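Local coordinates for protein tartronate semialdehyde reductase (Salmonella typhimurium, PDB 1VPD) that probably catalyses the NAD(P)H-dependent reduction of tartronate semialdehyde to D-glycerate, the last step in converting galactarate to D-glycerate, at residues A[98-103]-A[242-247]; A[124-129]-A[173-178]; A[234-239]-A[280-285]. All coordinates share one frame; numbering follows the deposited sequence. Where two conformers were deposited one is given.

Interaction 1 (A[98-103]-A[242-247]); sequences MSSIAP and IKDLAN
The carboxylate of D244 is met from above its plane: NZ of K243 stands over OD1 at 2.8 Å, a salt bridge between neighbours on helix 238-255, while CB of S100 packs against the same oxygen at 3.6 Å. This carboxylate probably favours the charged form of the lysine, which also makes a weak hydrogen bond to P70 O. The other oxygen, OD2, takes a hydrogen from a water that in turn accepts from OG of S100, and it is also bonded to Q179. In N247 the amide leans on A102, its OD1 3.8 Å from the methyl CB and its ND2 3.4 Å from A102 N, two donors that pack without bonding. Residues 98-103 form the loop that leaves strand 94-97 of the Rossmann-type domain and enters helix 103-114, with A102 as N-cap, so the contact bridges the nucleotide domain and the helical domain. S100 and K243 are both predicted to bind NAD(+). K243 starts with CG anti to its backbone N (chi1 168°) and then bends at chi2 and chi3. The folded chain sets K243 NZ 2.8 Å from S100 O, donating a hydrogen bond from above the carbonyl plane, not on a lone pair.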
HETATM    1  N   MSE A  98       8.300   0.154   3.084  1.00 13.14           N
HETATM    2  CA  MSE A  98       7.047  -0.565   2.920  1.00 13.16           C
HETATM    3  C   MSE A  98       6.078   0.165   1.984  1.00 13.06           C
HETATM    4  O   MSE A  98       4.928  -0.254   1.815  1.00 13.46           O
HETATM    5  CB  MSE A  98       6.425  -0.826   4.292  1.00 13.61           C
HETATM    6  CG  MSE A  98       7.395  -1.642   5.195  1.00 15.40           C
HETATM    7 SE   MSE A  98       6.700  -2.252   6.889  0.86 20.01          SE
HETATM    8  CE  MSE A  98       5.876  -3.909   6.296  1.00 18.98           C
ATOM      9  N   SER A  99       6.570   1.220   1.346  1.00 12.99           N
ATOM     10  CA  SER A  99       5.834   1.966   0.325  1.00 12.91           C
ATOM     11  C   SER A  99       5.677   1.131  -0.937  1.00 12.72           C
ATOM     12  O   SER A  99       6.512   0.279  -1.259  1.00 13.45           O
ATOM     13  CB  SER A  99       6.595   3.241  -0.043  1.00 13.00           C
ATOM     14  OG  SER A  99       7.026   3.964   1.107  1.00 12.74           O
ATOM     15  N   SER A 100       4.622   1.413  -1.685  1.00 12.52           N
ATOM     16  CA  SER A 100       4.467   0.872  -3.021  1.00 12.35           C
ATOM     17  C   SER A 100       5.098   1.834  -4.013  1.00 12.24           C
ATOM     18  O   SER A 100       4.566   2.938  -4.237  1.00 12.49           O
ATOM     19  CB  SER A 100       2.989   0.708  -3.341  1.00 12.32           C
ATOM     20  OG  SER A 100       2.365  -0.164  -2.430  1.00 11.26           O
ATOM     21  N   ILE A 101       6.243   1.459  -4.581  1.00 12.20           N
ATOM     22  CA  ILE A 101       6.941   2.328  -5.541  1.00 11.76           C
ATOM     23  C   ILE A 101       7.457   1.518  -6.717  1.00 12.48           C
ATOM     24  O   ILE A 101       7.523   0.297  -6.640  1.00 11.72           O
ATOM     25  CB  ILE A 101       8.103   3.147  -4.888  1.00 12.01           C
ATOM     26  CG1 ILE A 101       9.316   2.276  -4.515  1.00 11.71           C
ATOM     27  CG2 ILE A 101       7.603   3.912  -3.694  1.00 11.92           C
ATOM     28  CD1 ILE A 101      10.518   3.093  -4.003  1.00 13.36           C
ATOM     29  N   ALA A 102       7.842   2.200  -7.791  1.00 12.66           N
ATOM     30  CA  ALA A 102       8.371   1.527  -8.982  1.00 13.17           C
ATOM     31  C   ALA A 102       9.565   0.660  -8.604  1.00 13.25           C
ATOM     32  O   ALA A 102      10.463   1.151  -7.912  1.00 13.17           O
ATOM     33  CB  ALA A 102       8.785   2.548 -10.031  1.00 13.71           C
ATOM     34  N   PRO A 103       9.607  -0.600  -9.027  1.00 13.48           N
ATOM     35  CA  PRO A 103      10.790  -1.441  -8.738  1.00 14.13           C
ATOM     36  C   PRO A 103      12.139  -0.804  -9.080  1.00 14.80           C
ATOM     37  O   PRO A 103      13.094  -0.945  -8.296  1.00 15.12           O
ATOM     38  CB  PRO A 103      10.541  -2.698  -9.565  1.00 14.65           C
ATOM     39  CG  PRO A 103       9.074  -2.794  -9.679  1.00 14.21           C
ATOM     40  CD  PRO A 103       8.525  -1.388  -9.657  1.00 13.28           C
ATOM     41  N   ILE A 242      -3.930   4.631  -9.397  1.00 11.52           N
ATOM     42  CA  ILE A 242      -3.465   5.077 -10.704  1.00 11.43           C
ATOM     43  C   ILE A 242      -1.939   4.999 -10.789  1.00 11.94           C
ATOM     44  O   ILE A 242      -1.392   4.503 -11.772  1.00 11.95           O
ATOM     45  CB  ILE A 242      -3.974   6.518 -11.041  1.00 11.14           C
ATOM     46  CG1 ILE A 242      -5.464   6.463 -11.402  1.00 10.91           C
ATOM     47  CG2 ILE A 242      -3.161   7.124 -12.182  1.00 11.78           C
ATOM     48  CD1 ILE A 242      -6.165   7.817 -11.522  1.00 11.85           C
ATOM     49  N   LYS A 243      -1.259   5.490  -9.761  1.00 12.16           N
ATOM     50  CA  LYS A 243       0.210   5.430  -9.703  1.00 12.32           C
ATOM     51  C   LYS A 243       0.706   3.983  -9.754  1.00 11.84           C
ATOM     52  O   LYS A 243       1.653   3.680 -10.496  1.00 11.87           O
ATOM     53  CB  LYS A 243       0.716   6.180  -8.467  1.00 12.91           C
ATOM     54  CG  LYS A 243       2.179   5.986  -8.093  1.00 13.21           C
ATOM     55  CD  LYS A 243       2.415   4.820  -7.148  1.00 13.21           C
ATOM     56  CE  LYS A 243       1.661   4.939  -5.817  1.00 13.24           C
ATOM     57  NZ  LYS A 243       2.000   3.824  -4.849  1.00 11.08           N
ATOM     58  N   ASP A 244       0.046   3.094  -9.012  1.00 11.21           N
ATOM     59  CA  ASP A 244       0.429   1.680  -9.034  1.00 11.04           C
ATOM     60  C   ASP A 244       0.201   1.072 -10.422  1.00 11.13           C
ATOM     61  O   ASP A 244       1.044   0.323 -10.905  1.00 11.41           O
ATOM     62  CB  ASP A 244      -0.330   0.855  -8.003  1.00 10.85           C
ATOM     63  CG  ASP A 244       0.103   1.129  -6.580  1.00 11.55           C
ATOM     64  OD1 ASP A 244       1.252   1.606  -6.345  1.00 12.62           O
ATOM     65  OD2 ASP A 244      -0.687   0.900  -5.642  1.00 11.36           O
ATOM     66  N   LEU A 245      -0.935   1.352 -11.057  1.00 10.84           N
ATOM     67  CA  LEU A 245      -1.160   0.812 -12.396  1.00 11.27           C
ATOM     68  C   LEU A 245      -0.194   1.399 -13.428  1.00 10.80           C
ATOM     69  O   LEU A 245       0.222   0.685 -14.347  1.00 10.49           O
ATOM     70  CB  LEU A 245      -2.611   0.958 -12.871  1.00 10.82           C
ATOM     71  CG  LEU A 245      -3.686   0.277 -12.022  1.00 10.56           C
ATOM     72  CD1 LEU A 245      -4.980   0.228 -12.839  1.00 11.43           C
ATOM     73  CD2 LEU A 245      -3.277  -1.131 -11.546  1.00 10.18           C
ATOM     74  N   ALA A 246       0.147   2.682 -13.300  1.00 10.85           N
ATOM     75  CA  ALA A 246       1.169   3.279 -14.153  1.00 11.23           C
ATOM     76  C   ALA A 246       2.482   2.523 -14.024  1.00 11.49           C
ATOM     77  O   ALA A 246       3.124   2.215 -15.024  1.00 11.51           O
ATOM     78  CB  ALA A 246       1.366   4.742 -13.824  1.00 11.97           C
ATOM     79  N   ASN A 247       2.874   2.205 -12.792  1.00 11.15           N
ATOM     80  CA  ASN A 247       4.079   1.421 -12.570  1.00 11.22           C
ATOM     81  C   ASN A 247       3.973   0.012 -13.165  1.00 11.17           C
ATOM     82  O   ASN A 247       4.933  -0.477 -13.776  1.00 11.78           O
ATOM     83  CB  ASN A 247       4.417   1.366 -11.079  1.00 11.21           C
ATOM     84  CG  ASN A 247       4.893   2.711 -10.539  1.00 11.65           C
ATOM     85  OD1 ASN A 247       5.337   3.603 -11.309  1.00 12.64           O
ATOM     86  ND2 ASN A 247       4.848   2.867  -9.214  1.00 12.67           N
TER
HETATM   87  O   HOH W   1      -0.168   0.744  -2.963  1.00 12.01           O

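Interaction 2 (A[124-129]-A[173-178]); sequences PVSGGE and VTKLAN. With TLA (L(+)-tartaric acid), chain C.
K175 sets out with CG anti to its backbone N, bends once at chi2 (61°) and then runs extended, which carries NZ from helix 170-198 across to strand 119-126. S126 and N178 likewise hold OG and CG anti to their backbone N atoms, and their side chains converge beside the bound L(+)-tartrate. K175 NZ donates to V125 O at 2.7 Å, in the carbonyl plane and with a C=O...N angle of 152°. K175 NZ donates equally closely, at 2.7 Å, to tartrate O1, and a weak bond to Q179 adds a third partner. Further back, the aliphatic part of K175 slides past the P124 ring in the opposite direction, with K175 CB 3.7 Å from P124 CG; the ring lies against both CB and CG of the lysine. K175 is the predicted active-site residue, and the contact lies where the end of a Rossmann-type sheet strand meets the long helix leading into the helical domain, the interdomain cleft of the HIBADH-related family. The tartrate, probably from the crystallisation liquor, is held at its other carboxylate by the 124-129 segment. With the ammonium next to one carboxylate and amides at the other, the pocket appears suited to an anionic ligand. S126 OG donates to tartrate O41 at 2.6 Å, and G127 N meets tartrate O4 at 2.8 Å almost in a straight line (178°). G128 N adds a weak bond to the same O4, so that the strand-to-helix turn cradles one oxygen with two successive amides. Neither glycine has ordinary backbone angles: G128 has positive phi, and at G127 a CB would press on the preceding carbonyl oxygen. N178 lies alongside S126 on the helix side.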
ATOM      1  N   PRO A 124       6.592  -3.849   0.514  1.00 13.06           N
ATOM      2  CA  PRO A 124       5.223  -3.355   0.389  1.00 12.72           C
ATOM      3  C   PRO A 124       4.207  -4.374   0.893  1.00 13.07           C
ATOM      4  O   PRO A 124       4.510  -5.556   1.139  1.00 13.69           O
ATOM      5  CB  PRO A 124       5.068  -3.099  -1.123  1.00 12.49           C
ATOM      6  CG  PRO A 124       6.062  -4.000  -1.763  1.00 12.76           C
ATOM      7  CD  PRO A 124       7.222  -4.054  -0.801  1.00 13.06           C
ATOM      8  N   VAL A 125       2.990  -3.898   1.079  1.00 12.84           N
ATOM      9  CA  VAL A 125       1.972  -4.658   1.773  1.00 13.45           C
ATOM     10  C   VAL A 125       0.682  -4.717   1.005  1.00 13.66           C
ATOM     11  O   VAL A 125       0.429  -3.889   0.113  1.00 14.22           O
ATOM     12  CB  VAL A 125       1.698  -4.074   3.202  1.00 13.67           C
ATOM     13  CG1 VAL A 125       2.993  -3.822   3.949  1.00 14.03           C
ATOM     14  CG2 VAL A 125       0.887  -2.781   3.153  1.00 13.89           C
ATOM     15  N   SER A 126      -0.165  -5.659   1.401  1.00 13.60           N
ATOM     16  CA  SER A 126      -1.546  -5.687   0.913  1.00 13.27           C
ATOM     17  C   SER A 126      -2.527  -6.148   1.978  1.00 13.98           C
ATOM     18  O   SER A 126      -2.248  -7.066   2.763  1.00 14.19           O
ATOM     19  CB  SER A 126      -1.667  -6.588  -0.302  1.00 13.33           C
ATOM     20  OG  SER A 126      -2.986  -6.524  -0.788  1.00 12.36           O
ATOM     21  N   GLY A 127      -3.702  -5.532   1.954  1.00 14.04           N
ATOM     22  CA  GLY A 127      -4.819  -5.959   2.775  1.00 14.73           C
ATOM     23  C   GLY A 127      -5.831  -4.880   3.054  1.00 15.15           C
ATOM     24  O   GLY A 127      -6.936  -5.159   3.545  1.00 16.90           O
ATOM     25  N   GLY A 128      -5.476  -3.637   2.752  1.00 15.51           N
ATOM     26  CA  GLY A 128      -6.374  -2.520   2.934  1.00 15.57           C
ATOM     27  C   GLY A 128      -6.341  -2.006   4.355  1.00 15.89           C
ATOM     28  O   GLY A 128      -5.789  -2.636   5.239  1.00 15.80           O
ATOM     29  N   GLU A 129      -6.977  -0.868   4.563  1.00 15.78           N
ATOM     30  CA  GLU A 129      -7.002  -0.248   5.880  1.00 15.84           C
ATOM     31  C   GLU A 129      -7.504  -1.208   6.970  1.00 16.41           C
ATOM     32  O   GLU A 129      -6.928  -1.236   8.057  1.00 16.16           O
ATOM     33  CB  GLU A 129      -7.830   1.029   5.815  1.00 16.31           C
ATOM     34  CG  GLU A 129      -7.856   1.817   7.114  1.00 17.21           C
ATOM     35  CD  GLU A 129      -8.687   3.082   7.041  1.00 18.44           C
ATOM     36  OE1 GLU A 129      -9.511   3.262   6.095  1.00 18.32           O
ATOM     37  OE2 GLU A 129      -8.500   3.927   7.933  1.00 19.14           O
ATOM     38  N   VAL A 173       7.824  -5.619  -7.446  1.00 11.37           N
ATOM     39  CA  VAL A 173       7.285  -6.348  -8.598  1.00 11.47           C
ATOM     40  C   VAL A 173       6.074  -7.163  -8.150  1.00 11.35           C
ATOM     41  O   VAL A 173       5.056  -7.196  -8.826  1.00 11.55           O
ATOM     42  CB  VAL A 173       8.349  -7.270  -9.263  1.00 11.54           C
ATOM     43  CG1 VAL A 173       7.714  -8.191 -10.294  1.00 12.56           C
ATOM     44  CG2 VAL A 173       9.421  -6.464  -9.903  1.00 12.79           C
ATOM     45  N   THR A 174       6.177  -7.814  -6.989  1.00 11.73           N
ATOM     46  CA  THR A 174       5.097  -8.621  -6.449  1.00 11.45           C
ATOM     47  C   THR A 174       3.895  -7.733  -6.143  1.00 11.18           C
ATOM     48  O   THR A 174       2.750  -8.109  -6.425  1.00 11.60           O
ATOM     49  CB  THR A 174       5.583  -9.391  -5.206  1.00 11.53           C
ATOM     50  OG1 THR A 174       6.682 -10.244  -5.564  1.00 12.69           O
ATOM     51  CG2 THR A 174       4.507 -10.330  -4.671  1.00 12.39           C
ATOM     52  N   LYS A 175       4.160  -6.553  -5.596  1.00 10.81           N
ATOM     53  CA  LYS A 175       3.098  -5.572  -5.347  1.00 10.53           C
ATOM     54  C   LYS A 175       2.431  -5.073  -6.647  1.00 10.78           C
ATOM     55  O   LYS A 175       1.233  -4.811  -6.643  1.00 11.08           O
ATOM     56  CB  LYS A 175       3.609  -4.400  -4.503  1.00 10.92           C
ATOM     57  CG  LYS A 175       2.556  -3.336  -4.164  1.00 10.64           C
ATOM     58  CD  LYS A 175       1.365  -3.850  -3.343  1.00 11.05           C
ATOM     59  CE  LYS A 175       0.536  -2.694  -2.784  1.00 10.77           C
ATOM     60  NZ  LYS A 175      -0.757  -3.155  -2.176  1.00 12.16           N
ATOM     61  N   LEU A 176       3.168  -4.949  -7.744  1.00 10.96           N
ATOM     62  CA  LEU A 176       2.536  -4.609  -9.037  1.00 11.36           C
ATOM     63  C   LEU A 176       1.543  -5.689  -9.448  1.00 11.16           C
ATOM     64  O   LEU A 176       0.402  -5.395  -9.802  1.00 10.91           O
ATOM     65  CB  LEU A 176       3.555  -4.351 -10.146  1.00 11.82           C
ATOM     66  CG  LEU A 176       4.547  -3.206  -9.905  1.00 12.38           C
ATOM     67  CD1 LEU A 176       5.525  -3.110 -11.053  1.00 13.28           C
ATOM     68  CD2 LEU A 176       3.820  -1.885  -9.680  1.00 12.65           C
ATOM     69  N   ALA A 177       1.957  -6.950  -9.377  1.00 11.43           N
ATOM     70  CA  ALA A 177       1.030  -8.064  -9.630  1.00 11.62           C
ATOM     71  C   ALA A 177      -0.177  -7.996  -8.692  1.00 11.64           C
ATOM     72  O   ALA A 177      -1.323  -8.172  -9.098  1.00 11.61           O
ATOM     73  CB  ALA A 177       1.757  -9.379  -9.458  1.00 11.64           C
ATOM     74  N   ASN A 178       0.080  -7.712  -7.418  1.00 11.36           N
ATOM     75  CA  ASN A 178      -0.979  -7.549  -6.430  1.00 11.21           C
ATOM     76  C   ASN A 178      -1.985  -6.483  -6.833  1.00 10.87           C
ATOM     77  O   ASN A 178      -3.192  -6.696  -6.758  1.00 11.26           O
ATOM     78  CB  ASN A 178      -0.351  -7.180  -5.074  1.00 10.85           C
ATOM     79  CG  ASN A 178      -1.334  -7.227  -3.934  1.00 11.36           C
ATOM     80  OD1 ASN A 178      -2.124  -6.268  -3.696  1.00 15.12           O
ATOM     81  ND2 ASN A 178      -1.284  -8.304  -3.188  1.00  8.56           N
TER
HETATM   82  O1  TLA C 501      -2.108  -0.814  -1.809  1.00 16.73           O
HETATM   83  O11 TLA C 501      -2.317  -0.323   0.331  1.00 24.19           O
HETATM   84  C1  TLA C 501      -2.797  -0.660  -0.780  1.00 20.35           C
HETATM   85  C2  TLA C 501      -4.292  -0.789  -0.914  1.00 19.70           C
HETATM   86  O2  TLA C 501      -4.926  -0.546   0.357  1.00 21.09           O
HETATM   87  C3  TLA C 501      -4.763  -2.097  -1.533  1.00 18.62           C
HETATM   88  O3  TLA C 501      -4.646  -2.144  -2.946  1.00 16.08           O
HETATM   89  C4  TLA C 501      -4.061  -3.298  -0.947  1.00 18.86           C
HETATM   90  O4  TLA C 501      -3.985  -3.362   0.288  1.00 21.81           O
HETATM   91  O41 TLA C 501      -3.583  -4.166  -1.675  1.00 16.36           O

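Interaction 3 (A[234-239]-A[280-285])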
ATOM      1  N   PRO A 234     -11.670   6.793   1.664  1.00 16.63           N
ATOM      2  CA  PRO A 234     -10.428   6.008   1.748  1.00 16.93           C
ATOM      3  C   PRO A 234     -10.114   5.605   3.191  1.00 16.76           C
ATOM      4  O   PRO A 234     -10.374   6.384   4.108  1.00 17.81           O
ATOM      5  CB  PRO A 234      -9.346   6.951   1.219  1.00 17.34           C
ATOM      6  CG  PRO A 234     -10.020   8.105   0.679  1.00 18.49           C
ATOM      7  CD  PRO A 234     -11.446   8.142   1.147  1.00 17.22           C
ATOM      8  N   GLY A 235      -9.587   4.413   3.408  1.00 16.31           N
ATOM      9  CA  GLY A 235      -9.358   3.415   2.372  1.00 16.16           C
ATOM     10  C   GLY A 235      -8.144   3.752   1.521  1.00 15.79           C
ATOM     11  O   GLY A 235      -7.180   4.376   1.990  1.00 16.48           O
ATOM     12  N   PHE A 236      -8.214   3.388   0.249  1.00 14.37           N
ATOM     13  CA  PHE A 236      -7.112   3.557  -0.700  1.00 13.82           C
ATOM     14  C   PHE A 236      -7.566   4.410  -1.878  1.00 13.37           C
ATOM     15  O   PHE A 236      -8.387   3.983  -2.688  1.00 13.21           O
ATOM     16  CB  PHE A 236      -6.633   2.195  -1.190  1.00 13.63           C
ATOM     17  CG  PHE A 236      -5.360   2.259  -2.013  1.00 12.88           C
ATOM     18  CD1 PHE A 236      -4.169   2.689  -1.443  1.00 13.73           C
ATOM     19  CD2 PHE A 236      -5.343   1.856  -3.349  1.00 11.98           C
ATOM     20  CE1 PHE A 236      -2.995   2.724  -2.165  1.00 13.77           C
ATOM     21  CE2 PHE A 236      -4.152   1.887  -4.088  1.00 12.22           C
ATOM     22  CZ  PHE A 236      -2.989   2.332  -3.513  1.00 12.63           C
ATOM     23  N   ARG A 237      -7.027   5.614  -1.986  1.00 13.41           N
ATOM     24  CA  ARG A 237      -7.468   6.573  -3.004  1.00 13.97           C
ATOM     25  C   ARG A 237      -7.216   6.077  -4.422  1.00 13.28           C
ATOM     26  O   ARG A 237      -6.153   5.518  -4.729  1.00 13.06           O
ATOM     27  CB  ARG A 237      -6.729   7.903  -2.866  1.00 15.75           C
ATOM     28  CG  ARG A 237      -7.028   8.662  -1.579  1.00 18.91           C
ATOM     29  CD  ARG A 237      -6.382  10.017  -1.568  1.00 24.46           C
ATOM     30  NE  ARG A 237      -4.979   9.966  -1.171  1.00 27.95           N
ATOM     31  CZ  ARG A 237      -3.941  10.291  -1.943  1.00 29.43           C
ATOM     32  NH1 ARG A 237      -4.094  10.689  -3.203  1.00 29.66           N
ATOM     33  NH2 ARG A 237      -2.730  10.212  -1.431  1.00 30.61           N
ATOM     34  N   ILE A 238      -8.183   6.338  -5.294  1.00 12.69           N
ATOM     35  CA  ILE A 238      -8.028   6.092  -6.728  1.00 12.76           C
ATOM     36  C   ILE A 238      -6.715   6.694  -7.277  1.00 12.75           C
ATOM     37  O   ILE A 238      -6.016   6.035  -8.053  1.00 12.38           O
ATOM     38  CB  ILE A 238      -9.247   6.653  -7.509  0.66 13.40           C
ATOM     39  CG1 ILE A 238     -10.485   5.764  -7.326  0.66 13.98           C
ATOM     40  CG2 ILE A 238      -8.914   6.854  -8.987  0.66 13.24           C
ATOM     41  CD1 ILE A 238     -10.473   4.493  -8.184  0.66 15.35           C
ATOM     42  N   ASP A 239      -6.340   7.897  -6.836  1.00 12.70           N
ATOM     43  CA  ASP A 239      -5.118   8.511  -7.324  1.00 13.38           C
ATOM     44  C   ASP A 239      -3.858   7.683  -7.035  1.00 13.20           C
ATOM     45  O   ASP A 239      -2.928   7.675  -7.857  1.00 13.45           O
ATOM     46  CB  ASP A 239      -4.963   9.959  -6.836  1.00 14.18           C
ATOM     47  CG  ASP A 239      -5.837  10.929  -7.591  1.00 15.43           C
ATOM     48  OD1 ASP A 239      -6.277  10.624  -8.735  1.00 14.92           O
ATOM     49  OD2 ASP A 239      -6.144  12.042  -7.104  1.00 17.69           O
ATOM     50  N   ASP A 280     -11.434   9.464  -3.739  1.00 14.13           N
ATOM     51  CA  ASP A 280     -12.318   8.423  -3.231  1.00 13.88           C
ATOM     52  C   ASP A 280     -11.589   7.092  -3.116  1.00 13.42           C
ATOM     53  O   ASP A 280     -10.628   6.844  -3.839  1.00 13.25           O
ATOM     54  CB  ASP A 280     -13.516   8.220  -4.150  1.00 14.33           C
ATOM     55  CG  ASP A 280     -14.547   9.316  -4.051  1.00 17.84           C
ATOM     56  OD1 ASP A 280     -14.534  10.110  -3.075  1.00 19.37           O
ATOM     57  OD2 ASP A 280     -15.441   9.407  -4.905  1.00 19.99           O
ATOM     58  N   ASP A 281     -12.048   6.237  -2.205  1.00 13.13           N
ATOM     59  CA  ASP A 281     -11.603   4.850  -2.136  1.00 12.58           C
ATOM     60  C   ASP A 281     -11.759   4.187  -3.491  1.00 12.47           C
ATOM     61  O   ASP A 281     -12.654   4.526  -4.246  1.00 12.85           O
ATOM     62  CB  ASP A 281     -12.424   4.075  -1.119  1.00 13.08           C
ATOM     63  CG  ASP A 281     -11.940   2.647  -0.943  1.00 13.26           C
ATOM     64  OD1 ASP A 281     -10.839   2.451  -0.386  1.00 13.96           O
ATOM     65  OD2 ASP A 281     -12.609   1.666  -1.342  1.00 13.94           O
ATOM     66  N   HIS A 282     -10.898   3.217  -3.788  1.00 12.40           N
ATOM     67  CA  HIS A 282     -10.974   2.549  -5.086  1.00 12.30           C
ATOM     68  C   HIS A 282     -12.229   1.701  -5.363  1.00 12.72           C
ATOM     69  O   HIS A 282     -12.477   1.357  -6.520  1.00 13.63           O
ATOM     70  CB  HIS A 282      -9.686   1.799  -5.470  1.00 11.66           C
ATOM     71  CG  HIS A 282      -9.156   0.799  -4.485  1.00 10.88           C
ATOM     72  ND1 HIS A 282      -9.646   0.564  -3.213  1.00 14.02           N
ATOM     73  CD2 HIS A 282      -8.090  -0.022  -4.627  1.00  7.65           C
ATOM     74  CE1 HIS A 282      -8.909  -0.375  -2.627  1.00 10.76           C
ATOM     75  NE2 HIS A 282      -7.967  -0.750  -3.471  1.00 13.85           N
ATOM     76  N   SER A 283     -13.048   1.472  -4.342  1.00 13.53           N
ATOM     77  CA  SER A 283     -14.415   0.974  -4.525  1.00 13.35           C
ATOM     78  C   SER A 283     -15.224   1.893  -5.452  1.00 13.21           C
ATOM     79  O   SER A 283     -16.200   1.452  -6.061  1.00 12.79           O
ATOM     80  CB  SER A 283     -15.122   0.788  -3.168  1.00 13.70           C
ATOM     81  OG  SER A 283     -15.142   1.997  -2.419  1.00 14.27           O
ATOM     82  N   ALA A 284     -14.815   3.158  -5.585  1.00 13.40           N
ATOM     83  CA  ALA A 284     -15.472   4.097  -6.501  1.00 13.26           C
ATOM     84  C   ALA A 284     -15.306   3.731  -7.982  1.00 12.79           C
ATOM     85  O   ALA A 284     -15.926   4.331  -8.854  1.00 12.29           O
ATOM     86  CB  ALA A 284     -15.017   5.529  -6.238  1.00 14.34           C
ATOM     87  N   LEU A 285     -14.509   2.713  -8.286  1.00 13.06           N
ATOM     88  CA  LEU A 285     -14.572   2.145  -9.626  1.00 13.21           C
ATOM     89  C   LEU A 285     -15.991   1.739  -9.961  1.00 12.33           C
ATOM     90  O   LEU A 285     -16.399   1.787 -11.117  1.00 12.72           O
ATOM     91  CB  LEU A 285     -13.673   0.915  -9.737  1.00 14.62           C
ATOM     92  CG  LEU A 285     -12.284   1.065 -10.292  1.00 16.97           C
ATOM     93  CD1 LEU A 285     -11.513  -0.212 -10.008  1.00 17.67           C
ATOM     94  CD2 LEU A 285     -12.328   1.368 -11.787  1.00 17.96           C
TER
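Three hydrogen bonds join the backbones and one carboxylate. I238 N donates to D280 O at 2.9 Å, with the N lying nearly along the C=O axis; H282 N reaches F236 O at 2.8 Å through a weak, bent bond. This pairing makes R237 and D281 a single beta bridge, supplemented by a CA-H...O contact from R237 CA to D280 O. F236 N donates to the anti lone pair of D281 OD1, 2.9 Å away. The other oxygen, OD2, accepts from S283 N in an Asx turn and from S283 OG, and forms a salt bridge with K223. The bridge ties the loop before helix 238-255, whose N-cap is R237, to the loop and 3-10 turn before helix 285-293, within the helical domain. At G235, which follows a cis peptide, a CB would clash with D281 OD1. Among aromatic contacts, F236 turns its ring edge to the H282 face in a T-shaped pair, planes at 64° and centroids 5.2 Å apart. F236 CB also sits over that face, 3.9 Å from the ring centroid, as a CH-pi contact. Apolar packing comes from I238, whose CD1 lies 3.7 Å from H282 CA and looser against L285.

Overall arrangement
From the N terminus, the chain passes through the Rossmann-type sheet to 98-103, which opens the loop later closed on 242-247 by interaction 1. Interaction 2, joining 124-129 to 173-178, closes first and is nested inside that loop; the two touch where S100 OG packs on K175 CE. Interaction 3 opens at 234-239, just before 242-247, and closes at 280-285, so it crosses interaction 1 while following interaction 2 in series. Interactions 1 and 3 share helix 238-255 and touch through D244 and F236; E129 probably bonds G235 to join 2 and 3. Interactions 1 and 2 tie the nucleotide domain to helices 238-255 and 170-198, and interaction 3 links parts of the helical domain.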